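Local coordinates for putative phenazine biosynthesis PhzC/PhzF protein (Clostridium difficile, PDB 4DUN) that belongs to the PhzF family and is probably an isomerase, although its substrate and reaction are not established, at residues P162-L167 with R190-E195; Q155-Y160 with I178-S183; L210-S215 with N243-S248. All blocks are in the same frame, centred on the assembly; numbering follows the deposited sequence.

Interaction 1. Residues P162-L167 with R190-E195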
ATOM      1  N   PRO A 162       2.852 -16.419 -12.215  1.00 24.14           N
ATOM      2  CA  PRO A 162       2.560 -15.553 -13.364  1.00 24.39           C
ATOM      3  C   PRO A 162       3.770 -14.784 -13.880  1.00 30.15           C
ATOM      4  O   PRO A 162       4.634 -14.347 -13.110  1.00 30.54           O
ATOM      5  CB  PRO A 162       1.491 -14.591 -12.823  1.00 25.09           C
ATOM      6  CG  PRO A 162       1.758 -14.540 -11.340  1.00 29.43           C
ATOM      7  CD  PRO A 162       2.205 -15.929 -10.977  1.00 24.54           C
ATOM      8  N   ASN A 163       3.816 -14.638 -15.209  1.00 28.77           N
ATOM      9  CA  ASN A 163       4.781 -13.824 -15.938  1.00 30.52           C
ATOM     10  C   ASN A 163       3.949 -12.680 -16.484  1.00 32.83           C
ATOM     11  O   ASN A 163       3.307 -12.844 -17.522  1.00 31.53           O
ATOM     12  CB  ASN A 163       5.482 -14.650 -17.029  1.00 31.26           C
ATOM     13  CG  ASN A 163       6.553 -13.896 -17.787  1.00 45.51           C
ATOM     14  OD1 ASN A 163       6.419 -12.714 -18.134  1.00 37.33           O
ATOM     15  ND2 ASN A 163       7.614 -14.594 -18.142  1.00 38.60           N
ATOM     16  N   TYR A 164       3.858 -11.559 -15.741  1.00 29.90           N
ATOM     17  CA  TYR A 164       2.938 -10.480 -16.132  1.00 29.76           C
ATOM     18  C   TYR A 164       3.263  -9.836 -17.469  1.00 34.47           C
ATOM     19  O   TYR A 164       2.323  -9.438 -18.158  1.00 32.85           O
ATOM     20  CB  TYR A 164       2.793  -9.412 -15.048  1.00 31.19           C
ATOM     21  CG  TYR A 164       2.156  -9.953 -13.791  1.00 30.13           C
ATOM     22  CD1 TYR A 164       0.830 -10.386 -13.788  1.00 29.63           C
ATOM     23  CD2 TYR A 164       2.896 -10.110 -12.624  1.00 31.29           C
ATOM     24  CE1 TYR A 164       0.241 -10.907 -12.636  1.00 27.50           C
ATOM     25  CE2 TYR A 164       2.319 -10.629 -11.466  1.00 30.39           C
ATOM     26  CZ  TYR A 164       0.990 -11.020 -11.476  1.00 32.94           C
ATOM     27  OH  TYR A 164       0.427 -11.552 -10.343  1.00 31.38           O
ATOM     28  N   ALA A 165       4.551  -9.787 -17.862  1.00 34.84           N
ATOM     29  CA  ALA A 165       4.979  -9.224 -19.150  1.00 38.44           C
ATOM     30  C   ALA A 165       4.346 -10.011 -20.304  1.00 42.05           C
ATOM     31  O   ALA A 165       3.825  -9.407 -21.242  1.00 42.87           O
ATOM     32  CB  ALA A 165       6.500  -9.236 -19.263  1.00 41.51           C
ATOM     33  N   GLN A 166       4.340 -11.347 -20.195  1.00 37.06           N
ATOM     34  CA  GLN A 166       3.749 -12.237 -21.192  1.00 36.62           C
ATOM     35  C   GLN A 166       2.212 -12.153 -21.165  1.00 38.41           C
ATOM     36  O   GLN A 166       1.595 -12.043 -22.224  1.00 38.86           O
ATOM     37  CB  GLN A 166       4.222 -13.690 -20.985  1.00 37.11           C
ATOM     38  CG  GLN A 166       5.710 -13.920 -21.286  1.00 41.28           C
ATOM     39  CD  GLN A 166       6.017 -13.886 -22.762  1.00 61.94           C
ATOM     40  OE1 GLN A 166       6.109 -12.818 -23.378  1.00 55.23           O
ATOM     41  NE2 GLN A 166       6.202 -15.055 -23.359  1.00 58.63           N
ATOM     42  N   LEU A 167       1.604 -12.160 -19.960  1.00 32.14           N
ATOM     43  CA  LEU A 167       0.151 -12.088 -19.795  1.00 28.97           C
ATOM     44  C   LEU A 167      -0.423 -10.751 -20.309  1.00 31.91           C
ATOM     45  O   LEU A 167      -1.525 -10.743 -20.855  1.00 31.30           O
ATOM     46  CB  LEU A 167      -0.256 -12.341 -18.331  1.00 27.29           C
ATOM     47  CG  LEU A 167       0.060 -13.745 -17.753  1.00 30.01           C
ATOM     48  CD1 LEU A 167      -0.362 -13.828 -16.291  1.00 28.49           C
ATOM     49  CD2 LEU A 167      -0.591 -14.868 -18.576  1.00 30.56           C
ATOM     50  N   ARG A 190      -7.386 -18.840  -9.257  1.00 15.49           N
ATOM     51  CA  ARG A 190      -6.493 -17.717  -9.018  1.00 15.52           C
ATOM     52  C   ARG A 190      -6.745 -16.747 -10.165  1.00 19.52           C
ATOM     53  O   ARG A 190      -7.004 -17.178 -11.296  1.00 19.63           O
ATOM     54  CB  ARG A 190      -5.025 -18.122  -8.895  1.00 15.79           C
ATOM     55  CG  ARG A 190      -4.726 -18.873  -7.589  1.00 18.51           C
ATOM     56  CD  ARG A 190      -3.350 -19.470  -7.620  1.00 18.52           C
ATOM     57  NE  ARG A 190      -2.321 -18.440  -7.523  1.00 21.31           N
ATOM     58  CZ  ARG A 190      -1.042 -18.624  -7.822  1.00 30.85           C
ATOM     59  NH1 ARG A 190      -0.612 -19.816  -8.250  1.00 20.37           N
ATOM     60  NH2 ARG A 190      -0.179 -17.626  -7.698  1.00 21.85           N
ATOM     61  N   TYR A 191      -6.744 -15.453  -9.859  1.00 16.12           N
ATOM     62  CA  TYR A 191      -7.057 -14.415 -10.838  1.00 16.36           C
ATOM     63  C   TYR A 191      -5.882 -13.446 -10.938  1.00 20.02           C
ATOM     64  O   TYR A 191      -5.475 -12.867  -9.932  1.00 18.97           O
ATOM     65  CB  TYR A 191      -8.358 -13.690 -10.418  1.00 17.52           C
ATOM     66  CG  TYR A 191      -8.884 -12.695 -11.425  1.00 17.87           C
ATOM     67  CD1 TYR A 191      -8.365 -11.404 -11.498  1.00 20.42           C
ATOM     68  CD2 TYR A 191      -9.996 -12.989 -12.207  1.00 19.25           C
ATOM     69  CE1 TYR A 191      -8.875 -10.466 -12.405  1.00 22.08           C
ATOM     70  CE2 TYR A 191     -10.509 -12.065 -13.123  1.00 20.24           C
ATOM     71  CZ  TYR A 191      -9.945 -10.803 -13.217  1.00 23.96           C
ATOM     72  OH  TYR A 191     -10.452  -9.888 -14.106  1.00 23.58           O
ATOM     73  N   PHE A 192      -5.363 -13.251 -12.150  1.00 18.95           N
ATOM     74  CA  PHE A 192      -4.211 -12.384 -12.396  1.00 19.00           C
ATOM     75  C   PHE A 192      -4.604 -11.140 -13.191  1.00 24.82           C
ATOM     76  O   PHE A 192      -5.314 -11.234 -14.206  1.00 23.92           O
ATOM     77  CB  PHE A 192      -3.087 -13.167 -13.121  1.00 20.84           C
ATOM     78  CG  PHE A 192      -2.687 -14.405 -12.338  1.00 21.03           C
ATOM     79  CD1 PHE A 192      -1.891 -14.303 -11.200  1.00 23.00           C
ATOM     80  CD2 PHE A 192      -3.147 -15.664 -12.712  1.00 22.24           C
ATOM     81  CE1 PHE A 192      -1.567 -15.439 -10.444  1.00 23.43           C
ATOM     82  CE2 PHE A 192      -2.830 -16.796 -11.953  1.00 25.21           C
ATOM     83  CZ  PHE A 192      -2.030 -16.674 -10.829  1.00 23.11           C
ATOM     84  N   CYS A 193      -4.117  -9.971 -12.713  1.00 23.11           N
ATOM     85  CA  CYS A 193      -4.341  -8.644 -13.287  1.00 24.49           C
ATOM     86  C   CYS A 193      -3.029  -8.181 -13.932  1.00 29.71           C
ATOM     87  O   CYS A 193      -2.177  -7.594 -13.242  1.00 27.87           O
ATOM     88  CB  CYS A 193      -4.824  -7.672 -12.214  1.00 25.33           C
ATOM     89  SG  CYS A 193      -6.157  -8.325 -11.179  1.00 27.83           S
ATOM     90  N   PRO A 194      -2.835  -8.486 -15.240  1.00 27.20           N
ATOM     91  CA  PRO A 194      -1.539  -8.206 -15.878  1.00 28.40           C
ATOM     92  C   PRO A 194      -1.130  -6.731 -15.905  1.00 34.64           C
ATOM     93  O   PRO A 194       0.051  -6.445 -15.694  1.00 34.50           O
ATOM     94  CB  PRO A 194      -1.720  -8.770 -17.295  1.00 30.66           C
ATOM     95  CG  PRO A 194      -2.781  -9.847 -17.128  1.00 32.83           C
ATOM     96  CD  PRO A 194      -3.731  -9.210 -16.172  1.00 28.21           C
ATOM     97  N   GLU A 195      -2.084  -5.808 -16.107  1.00 32.49           N
ATOM     98  CA  GLU A 195      -1.751  -4.385 -16.168  1.00 34.62           C
ATOM     99  C   GLU A 195      -1.484  -3.818 -14.773  1.00 38.15           C
ATOM    100  O   GLU A 195      -0.760  -2.831 -14.654  1.00 39.25           O
ATOM    101  CB  GLU A 195      -2.830  -3.578 -16.906  1.00 36.80           C
ATOM    102  CG  GLU A 195      -2.802  -3.777 -18.414  1.00 46.43           C
ATOM    103  CD  GLU A 195      -1.576  -3.264 -19.154  1.00 67.14           C
ATOM    104  OE1 GLU A 195      -0.976  -2.255 -18.713  1.00 51.09           O
ATOM    105  OE2 GLU A 195      -1.227  -3.867 -20.195  1.00 60.43           O
TER

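Interaction 2. Residues Q155-Y160 with I178-S183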
ATOM      1  N   GLN A 155      -3.099 -28.678  -7.259  1.00 19.64           N
ATOM      2  CA  GLN A 155      -1.649 -28.532  -7.173  1.00 19.31           C
ATOM      3  C   GLN A 155      -1.114 -27.668  -8.328  1.00 22.47           C
ATOM      4  O   GLN A 155      -0.283 -26.796  -8.081  1.00 21.79           O
ATOM      5  CB  GLN A 155      -0.929 -29.900  -7.155  1.00 21.51           C
ATOM      6  CG  GLN A 155       0.526 -29.792  -6.681  1.00 29.82           C
ATOM      7  CD  GLN A 155       0.634 -29.151  -5.309  1.00 39.33           C
ATOM      8  OE1 GLN A 155       0.047 -29.625  -4.333  1.00 35.27           O
ATOM      9  NE2 GLN A 155       1.340 -28.028  -5.219  1.00 29.82           N
ATOM     10  N   GLU A 156      -1.613 -27.878  -9.558  1.00 20.48           N
ATOM     11  CA  GLU A 156      -1.156 -27.090 -10.715  1.00 20.85           C
ATOM     12  C   GLU A 156      -1.554 -25.608 -10.569  1.00 22.76           C
ATOM     13  O   GLU A 156      -0.750 -24.724 -10.903  1.00 22.63           O
ATOM     14  CB  GLU A 156      -1.684 -27.666 -12.032  1.00 22.00           C
ATOM     15  CG  GLU A 156      -0.911 -28.886 -12.498  1.00 27.92           C
ATOM     16  CD  GLU A 156      -1.216 -29.333 -13.914  1.00 42.77           C
ATOM     17  OE1 GLU A 156      -2.116 -28.739 -14.553  1.00 41.26           O
ATOM     18  OE2 GLU A 156      -0.528 -30.260 -14.398  1.00 44.05           O
ATOM     19  N   VAL A 157      -2.730 -25.345  -9.972  1.00 18.83           N
ATOM     20  CA  VAL A 157      -3.210 -23.979  -9.688  1.00 18.06           C
ATOM     21  C   VAL A 157      -2.250 -23.335  -8.670  1.00 21.86           C
ATOM     22  O   VAL A 157      -1.767 -22.234  -8.911  1.00 20.85           O
ATOM     23  CB  VAL A 157      -4.696 -23.965  -9.232  1.00 21.01           C
ATOM     24  CG1 VAL A 157      -5.118 -22.590  -8.691  1.00 21.16           C
ATOM     25  CG2 VAL A 157      -5.605 -24.380 -10.391  1.00 20.37           C
ATOM     26  N   ILE A 158      -1.929 -24.045  -7.579  1.00 20.63           N
ATOM     27  CA  ILE A 158      -0.986 -23.570  -6.548  1.00 21.56           C
ATOM     28  C   ILE A 158       0.410 -23.303  -7.174  1.00 25.70           C
ATOM     29  O   ILE A 158       1.029 -22.290  -6.855  1.00 24.39           O
ATOM     30  CB  ILE A 158      -0.899 -24.593  -5.371  1.00 24.85           C
ATOM     31  CG1 ILE A 158      -2.264 -24.739  -4.643  1.00 24.37           C
ATOM     32  CG2 ILE A 158       0.229 -24.239  -4.364  1.00 26.80           C
ATOM     33  CD1 ILE A 158      -2.381 -25.995  -3.762  1.00 29.94           C
ATOM     34  N   ASN A 159       0.900 -24.216  -8.042  1.00 22.47           N
ATOM     35  CA  ASN A 159       2.244 -24.130  -8.645  1.00 22.72           C
ATOM     36  C   ASN A 159       2.452 -22.979  -9.616  1.00 26.55           C
ATOM     37  O   ASN A 159       3.595 -22.552  -9.818  1.00 27.78           O
ATOM     38  CB  ASN A 159       2.574 -25.431  -9.387  1.00 24.31           C
ATOM     39  CG  ASN A 159       2.814 -26.604  -8.472  1.00 34.90           C
ATOM     40  OD1 ASN A 159       2.892 -26.465  -7.247  1.00 28.17           O
ATOM     41  ND2 ASN A 159       2.938 -27.791  -9.050  1.00 28.55           N
ATOM     42  N   TYR A 160       1.376 -22.508 -10.243  1.00 21.98           N
ATOM     43  CA  TYR A 160       1.477 -21.475 -11.263  1.00 22.16           C
ATOM     44  C   TYR A 160       2.131 -20.199 -10.731  1.00 26.34           C
ATOM     45  O   TYR A 160       1.814 -19.745  -9.639  1.00 25.89           O
ATOM     46  CB  TYR A 160       0.084 -21.175 -11.811  1.00 21.48           C
ATOM     47  CG  TYR A 160       0.070 -20.295 -13.039  1.00 23.36           C
ATOM     48  CD1 TYR A 160      -0.081 -18.913 -12.929  1.00 25.02           C
ATOM     49  CD2 TYR A 160       0.114 -20.848 -14.316  1.00 23.99           C
ATOM     50  CE1 TYR A 160      -0.103 -18.096 -14.061  1.00 25.09           C
ATOM     51  CE2 TYR A 160       0.042 -20.047 -15.453  1.00 25.56           C
ATOM     52  CZ  TYR A 160      -0.069 -18.670 -15.321  1.00 28.10           C
ATOM     53  OH  TYR A 160      -0.153 -17.880 -16.437  1.00 24.89           O
ATOM     54  N   ILE A 178      -7.037 -19.060 -13.715  1.00 18.59           N
ATOM     55  CA  ILE A 178      -6.642 -20.458 -13.749  1.00 18.26           C
ATOM     56  C   ILE A 178      -7.599 -21.170 -12.785  1.00 21.24           C
ATOM     57  O   ILE A 178      -7.938 -20.610 -11.746  1.00 18.34           O
ATOM     58  CB  ILE A 178      -5.137 -20.724 -13.478  1.00 21.54           C
ATOM     59  CG1 ILE A 178      -4.706 -20.219 -12.077  1.00 20.21           C
ATOM     60  CG2 ILE A 178      -4.260 -20.155 -14.606  1.00 23.50           C
ATOM     61  CD1 ILE A 178      -3.272 -20.647 -11.650  1.00 21.97           C
ATOM     62  N   THR A 179      -8.128 -22.337 -13.164  1.00 19.77           N
ATOM     63  CA  THR A 179      -9.117 -23.003 -12.308  1.00 19.17           C
ATOM     64  C   THR A 179      -8.938 -24.518 -12.351  1.00 20.82           C
ATOM     65  O   THR A 179      -8.409 -25.042 -13.325  1.00 19.89           O
ATOM     66  CB  THR A 179     -10.564 -22.578 -12.735  1.00 21.49           C
ATOM     67  OG1 THR A 179     -11.511 -23.064 -11.788  1.00 19.16           O
ATOM     68  CG2 THR A 179     -10.950 -23.080 -14.130  1.00 20.31           C
ATOM     69  N   ALA A 180      -9.383 -25.219 -11.288  1.00 18.32           N
ATOM     70  CA  ALA A 180      -9.352 -26.692 -11.222  1.00 19.48           C
ATOM     71  C   ALA A 180     -10.308 -27.155 -10.147  1.00 22.41           C
ATOM     72  O   ALA A 180     -10.810 -26.318  -9.392  1.00 20.82           O
ATOM     73  CB  ALA A 180      -7.934 -27.187 -10.910  1.00 20.88           C
ATOM     74  N   GLN A 181     -10.584 -28.469 -10.072  1.00 20.31           N
ATOM     75  CA  GLN A 181     -11.411 -28.988  -8.974  1.00 21.55           C
ATOM     76  C   GLN A 181     -10.636 -28.818  -7.659  1.00 24.97           C
ATOM     77  O   GLN A 181      -9.406 -28.907  -7.665  1.00 24.32           O
ATOM     78  CB  GLN A 181     -11.742 -30.469  -9.189  1.00 24.38           C
ATOM     79  CG  GLN A 181     -13.030 -30.705  -9.932  1.00 38.81           C
ATOM     80  CD  GLN A 181     -13.367 -32.170  -9.958  1.00 44.25           C
ATOM     81  OE1 GLN A 181     -13.900 -32.727  -8.993  1.00 40.29           O
ATOM     82  NE2 GLN A 181     -13.063 -32.816 -11.065  1.00 35.61           N
ATOM     83  N   GLY A 182     -11.334 -28.585  -6.554  1.00 22.44           N
ATOM     84  CA  GLY A 182     -10.657 -28.405  -5.268  1.00 22.91           C
ATOM     85  C   GLY A 182     -10.465 -29.678  -4.463  1.00 29.62           C
ATOM     86  O   GLY A 182     -11.187 -30.665  -4.656  1.00 29.56           O
ATOM     87  N   SER A 183      -9.497 -29.642  -3.522  1.00 27.49           N
ATOM     88  CA  SER A 183      -9.207 -30.741  -2.592  1.00 29.66           C
ATOM     89  C   SER A 183     -10.191 -30.707  -1.420  1.00 37.09           C
ATOM     90  O   SER A 183     -10.711 -31.743  -1.029  1.00 41.25           O
ATOM     91  CB  SER A 183      -7.776 -30.629  -2.070  1.00 32.18           C
ATOM     92  OG  SER A 183      -7.598 -29.411  -1.359  1.00 39.01           O
TER

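Interaction 3. Residues L210-S215 with N243-S248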
ATOM      1  N   LEU A 210     -17.301 -19.005 -13.463  1.00 18.42           N
ATOM      2  CA  LEU A 210     -16.855 -20.231 -12.809  1.00 17.82           C
ATOM      3  C   LEU A 210     -18.009 -21.036 -12.257  1.00 20.43           C
ATOM      4  O   LEU A 210     -17.980 -22.266 -12.362  1.00 20.09           O
ATOM      5  CB  LEU A 210     -15.814 -19.943 -11.700  1.00 18.20           C
ATOM      6  CG  LEU A 210     -14.464 -19.379 -12.183  1.00 21.92           C
ATOM      7  CD1 LEU A 210     -13.608 -18.932 -10.991  1.00 22.39           C
ATOM      8  CD2 LEU A 210     -13.684 -20.406 -13.078  1.00 20.73           C
ATOM      9  N   ILE A 211     -19.046 -20.360 -11.723  1.00 15.61           N
ATOM     10  CA  ILE A 211     -20.210 -21.047 -11.140  1.00 15.24           C
ATOM     11  C   ILE A 211     -20.964 -21.850 -12.233  1.00 21.30           C
ATOM     12  O   ILE A 211     -21.077 -23.062 -12.035  1.00 20.50           O
ATOM     13  CB  ILE A 211     -21.142 -20.111 -10.347  1.00 17.69           C
ATOM     14  CG1 ILE A 211     -20.413 -19.583  -9.061  1.00 17.84           C
ATOM     15  CG2 ILE A 211     -22.472 -20.805 -10.016  1.00 18.67           C
ATOM     16  CD1 ILE A 211     -21.164 -18.434  -8.344  1.00 19.05           C
ATOM     17  N   PRO A 212     -21.466 -21.273 -13.370  1.00 18.80           N
ATOM     18  CA  PRO A 212     -22.160 -22.125 -14.361  1.00 19.47           C
ATOM     19  C   PRO A 212     -21.242 -23.208 -14.909  1.00 22.93           C
ATOM     20  O   PRO A 212     -21.696 -24.332 -15.125  1.00 23.40           O
ATOM     21  CB  PRO A 212     -22.585 -21.142 -15.468  1.00 20.89           C
ATOM     22  CG  PRO A 212     -21.698 -19.934 -15.280  1.00 24.03           C
ATOM     23  CD  PRO A 212     -21.476 -19.856 -13.790  1.00 19.78           C
ATOM     24  N   TYR A 213     -19.966 -22.892 -15.108  1.00 19.61           N
ATOM     25  CA  TYR A 213     -19.051 -23.903 -15.619  1.00 20.15           C
ATOM     26  C   TYR A 213     -18.845 -25.109 -14.700  1.00 23.33           C
ATOM     27  O   TYR A 213     -18.977 -26.239 -15.138  1.00 22.70           O
ATOM     28  CB  TYR A 213     -17.686 -23.306 -15.965  1.00 21.80           C
ATOM     29  CG  TYR A 213     -16.710 -24.387 -16.341  1.00 24.99           C
ATOM     30  CD1 TYR A 213     -16.706 -24.929 -17.613  1.00 28.11           C
ATOM     31  CD2 TYR A 213     -15.845 -24.915 -15.406  1.00 26.42           C
ATOM     32  CE1 TYR A 213     -15.835 -25.952 -17.951  1.00 28.66           C
ATOM     33  CE2 TYR A 213     -14.980 -25.927 -15.727  1.00 28.53           C
ATOM     34  CZ  TYR A 213     -14.970 -26.448 -17.000  1.00 38.14           C
ATOM     35  OH  TYR A 213     -14.098 -27.471 -17.303  1.00 38.16           O
ATOM     36  N   TRP A 214     -18.590 -24.872 -13.417  1.00 19.51           N
ATOM     37  CA  TRP A 214     -18.407 -25.975 -12.476  1.00 20.16           C
ATOM     38  C   TRP A 214     -19.737 -26.606 -12.076  1.00 24.44           C
ATOM     39  O   TRP A 214     -19.771 -27.814 -11.806  1.00 23.71           O
ATOM     40  CB  TRP A 214     -17.588 -25.531 -11.262  1.00 18.63           C
ATOM     41  CG  TRP A 214     -16.132 -25.347 -11.587  1.00 18.92           C
ATOM     42  CD1 TRP A 214     -15.450 -24.168 -11.683  1.00 20.96           C
ATOM     43  CD2 TRP A 214     -15.191 -26.383 -11.914  1.00 19.46           C
ATOM     44  NE1 TRP A 214     -14.128 -24.409 -11.980  1.00 20.59           N
ATOM     45  CE2 TRP A 214     -13.951 -25.756 -12.168  1.00 22.87           C
ATOM     46  CE3 TRP A 214     -15.279 -27.784 -12.014  1.00 21.68           C
ATOM     47  CZ2 TRP A 214     -12.807 -26.478 -12.516  1.00 22.72           C
ATOM     48  CZ3 TRP A 214     -14.145 -28.495 -12.371  1.00 23.36           C
ATOM     49  CH2 TRP A 214     -12.919 -27.850 -12.585  1.00 23.37           C
ATOM     50  N   SER A 215     -20.841 -25.820 -12.087  1.00 21.49           N
ATOM     51  CA  SER A 215     -22.169 -26.377 -11.820  1.00 23.52           C
ATOM     52  C   SER A 215     -22.496 -27.509 -12.812  1.00 28.53           C
ATOM     53  O   SER A 215     -22.994 -28.548 -12.386  1.00 29.48           O
ATOM     54  CB  SER A 215     -23.246 -25.302 -11.917  1.00 25.80           C
ATOM     55  OG  SER A 215     -24.527 -25.885 -11.750  1.00 32.14           O
ATOM     56  N   ASN A 243     -31.232 -17.198 -14.519  1.00 28.10           N
ATOM     57  CA  ASN A 243     -29.897 -16.991 -15.110  1.00 26.61           C
ATOM     58  C   ASN A 243     -29.082 -16.013 -14.250  1.00 26.60           C
ATOM     59  O   ASN A 243     -28.445 -15.081 -14.759  1.00 25.83           O
ATOM     60  CB  ASN A 243     -29.943 -16.540 -16.575  1.00 28.98           C
ATOM     61  CG  ASN A 243     -30.697 -17.476 -17.496  1.00 50.80           C
ATOM     62  OD1 ASN A 243     -31.550 -17.052 -18.279  1.00 51.56           O
ATOM     63  ND2 ASN A 243     -30.424 -18.770 -17.411  1.00 40.90           N
ATOM     64  N   THR A 244     -29.142 -16.211 -12.933  1.00 22.14           N
ATOM     65  CA  THR A 244     -28.323 -15.426 -12.010  1.00 20.81           C
ATOM     66  C   THR A 244     -27.598 -16.379 -11.106  1.00 23.41           C
ATOM     67  O   THR A 244     -27.943 -17.564 -11.037  1.00 23.74           O
ATOM     68  CB  THR A 244     -29.120 -14.369 -11.201  1.00 25.93           C
ATOM     69  OG1 THR A 244     -30.055 -15.012 -10.330  1.00 26.42           O
ATOM     70  CG2 THR A 244     -29.796 -13.302 -12.088  1.00 28.05           C
ATOM     71  N   VAL A 245     -26.587 -15.862 -10.409  1.00 17.97           N
ATOM     72  CA  VAL A 245     -25.808 -16.617  -9.445  1.00 17.33           C
ATOM     73  C   VAL A 245     -25.704 -15.805  -8.162  1.00 22.08           C
ATOM     74  O   VAL A 245     -25.720 -14.568  -8.202  1.00 21.65           O
ATOM     75  CB  VAL A 245     -24.397 -17.042  -9.976  1.00 20.14           C
ATOM     76  CG1 VAL A 245     -24.489 -17.986 -11.190  1.00 20.64           C
ATOM     77  CG2 VAL A 245     -23.527 -15.831 -10.301  1.00 19.89           C
ATOM     78  N   LYS A 246     -25.596 -16.494  -7.019  1.00 17.73           N
ATOM     79  CA  LYS A 246     -25.383 -15.830  -5.751  1.00 17.18           C
ATOM     80  C   LYS A 246     -23.933 -16.081  -5.326  1.00 21.38           C
ATOM     81  O   LYS A 246     -23.460 -17.228  -5.358  1.00 21.53           O
ATOM     82  CB  LYS A 246     -26.372 -16.323  -4.679  1.00 19.01           C
ATOM     83  CG  LYS A 246     -26.326 -15.479  -3.402  1.00 23.88           C
ATOM     84  CD  LYS A 246     -27.095 -16.131  -2.240  1.00 35.53           C
ATOM     85  CE  LYS A 246     -28.592 -16.006  -2.339  1.00 50.06           C
ATOM     86  NZ  LYS A 246     -29.256 -16.626  -1.159  1.00 62.55           N
ATOM     87  N   ILE A 247     -23.227 -14.999  -4.989  1.00 17.43           N
ATOM     88  CA  ILE A 247     -21.846 -15.005  -4.513  1.00 18.38           C
ATOM     89  C   ILE A 247     -21.894 -14.449  -3.097  1.00 23.15           C
ATOM     90  O   ILE A 247     -22.429 -13.354  -2.893  1.00 21.35           O
ATOM     91  CB  ILE A 247     -20.963 -14.201  -5.510  1.00 22.46           C
ATOM     92  CG1 ILE A 247     -20.672 -15.123  -6.725  1.00 24.09           C
ATOM     93  CG2 ILE A 247     -19.638 -13.690  -4.884  1.00 25.67           C
ATOM     94  CD1 ILE A 247     -20.864 -14.502  -8.047  1.00 34.15           C
ATOM     95  N   SER A 248     -21.383 -15.227  -2.114  1.00 19.25           N
ATOM     96  CA  SER A 248     -21.423 -14.788  -0.721  1.00 19.05           C
ATOM     97  C   SER A 248     -20.082 -14.923  -0.059  1.00 20.63           C
ATOM     98  O   SER A 248     -19.311 -15.839  -0.378  1.00 19.73           O
ATOM     99  CB  SER A 248     -22.456 -15.581   0.083  1.00 24.12           C
ATOM    100  OG  SER A 248     -23.727 -15.624  -0.541  1.00 29.90           O
TER

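Interaction 1. Residues P162-L167 with R190-E195
Phe192, on strand 187-193, has CG anti to its carbonyl carbon (chi1 -56°), and this sends the ring toward the loop that leads into the short helix 164-167. Pro162 lies across the ring at about a right angle. Its CB sits over one face, 4.2 Å from the centroid of the Phe192 ring and 27° off the normal, a CH-pi contact, while Pro162 CG comes down on the rim, 3.6 Å from Phe192 CE1. Tyr164, with CG likewise beside the backbone N (chi1 -65°), brings its OH to the edge of the same ring, 3.7 Å from Phe192 CD1; Pro162 CB also stands 3.8 Å above one face of the Tyr164 ring, toward its rim. Leu167 CB packs on Pro194, just past the strand, 3.7 Å from CG of that proline. Asn163 is the N-cap: its OD1 accepts from Gln166 N at 3.2 Å, the donor standing above the carbonyl plane. Phe192 meets the Arg190 guanidinium edge-on, CZ over one face toward its rim; Arg190 NE forms a salt bridge with Glu199, and NH1 bonds to Val157 O. Between the two segments the contact is therefore apolar; just beyond the helix, Arg168 NH1 bonds to Pro194 O.

Interaction 2. Residues Q155-Y160 with I178-S183
Gln155 begins the last turn of helix 154-159 on the side turned from the strand, where its NE2 donates to Asn159 OD1 at 3.0 Å. Val157 is the first to press on the strand. With CG1 anti to the backbone N, its two methyls are spread along one face of the strand: CG2 reaches Ala180 CB at 3.7 Å, while CG1 slides alongside Ile178, 4.0 Å from its CD1. This is helix-on-sheet packing: helix 154-159 covers the face of strand 176-181 that bears Ile178 and Ala180, and runs nearly antiparallel to it, with short-segment axes 8.0 Å apart at 153°. Helix 207-218 lies on the opposite face, where Thr179 points and its OG1 bonds to Val188 O. Tyr160, where the backbone leaves helical angles, also has CG anti to its N (chi1 -170°), which turns one face of the ring toward Ile178. Ile178 holds CG1 in the crowded position between N and carbonyl carbon (chi1 60°), driving CD1 to 3.4 Å from Tyr160 CB, a tight fit, and to 3.5 Å from Val157 O; its CG2 stands 4.3 Å above the centre of the Tyr160 ring. At the far tip, Tyr160 OH bonds to Ile134 O.

Interaction 3. Residues L210-S215 with N243-S248
Ile211 carries the helix side of this contact almost by itself. It points from helix 207-218 toward strand 244-259, and its two branches do different work. CG1 is anti to the carbonyl carbon (chi1 -67°) and the chain is then extended (chi2 169°), so CD1 is pushed forward onto the strand; CG2, anti to the backbone N, stays nearer the helix. Val245 meets it tip to tip. CG1 of Val245, itself anti to its carbonyl carbon, comes up against the short branch, 3.7 Å from Ile211 CG2. The CD1 of Ile211 lies beside the same valine, 3.9 Å from Val245 CB and 4.0 Å from Val245 CG2, the methyl in the crowded position between N and carbonyl carbon. Two residues on, Ile247 closes on the long branch from an oblique direction: its CG1 is 3.7 Å from Ile211 CD1. That methyl thus touches both Val245 and Ile247, which lie on the same side of the strand, and it also comes within 4.0 Å of the intervening carbonyl oxygen, Lys246 O.

The geometry is consistent with the PhzF/diaminopimelate epimerase fold, in which the strands of each domain curl round a central helix. The short-segment axes cross at 105° and come no nearer than 9.6 Å. Ile211 reaches past its own neighbours too, touching Cys237 and Val239 of strand 233-239 and Met223 of strand 222-227, so several strands share one side chain.

Pro212 follows, and the helix is kinked there, the proline N making no bond to the preceding turn. Its CD makes a looser approach, 4.4 Å from Val245 CG1, while its ring leans on Glu118 and Met120. Val245 in turn packs on Phe116, which Ile247 also touches.

How the interactions relate
Interactions 1 and 2 alternate along the chain: helices 154-159 and 164-167 come first, and the neighbouring strands 176-181 and 187-193 that receive them follow. Interaction 3 opens later. The centres of 1 and 2 are about 16 Å apart, and the contacts are joined by Arg190 NH1, which also bonds to Tyr160 O, and by the meeting rings of Phe192 and Tyr160. Interactions 2 and 3, centres about 19 Å apart, are linked by the bond from Trp214 NE1 to Thr179 OG1. All three contacts thus fasten helices to the curled strands of one domain, with interaction 1 toward the predicted active-site Glu47, about 8 Å from Cys193 between side chains.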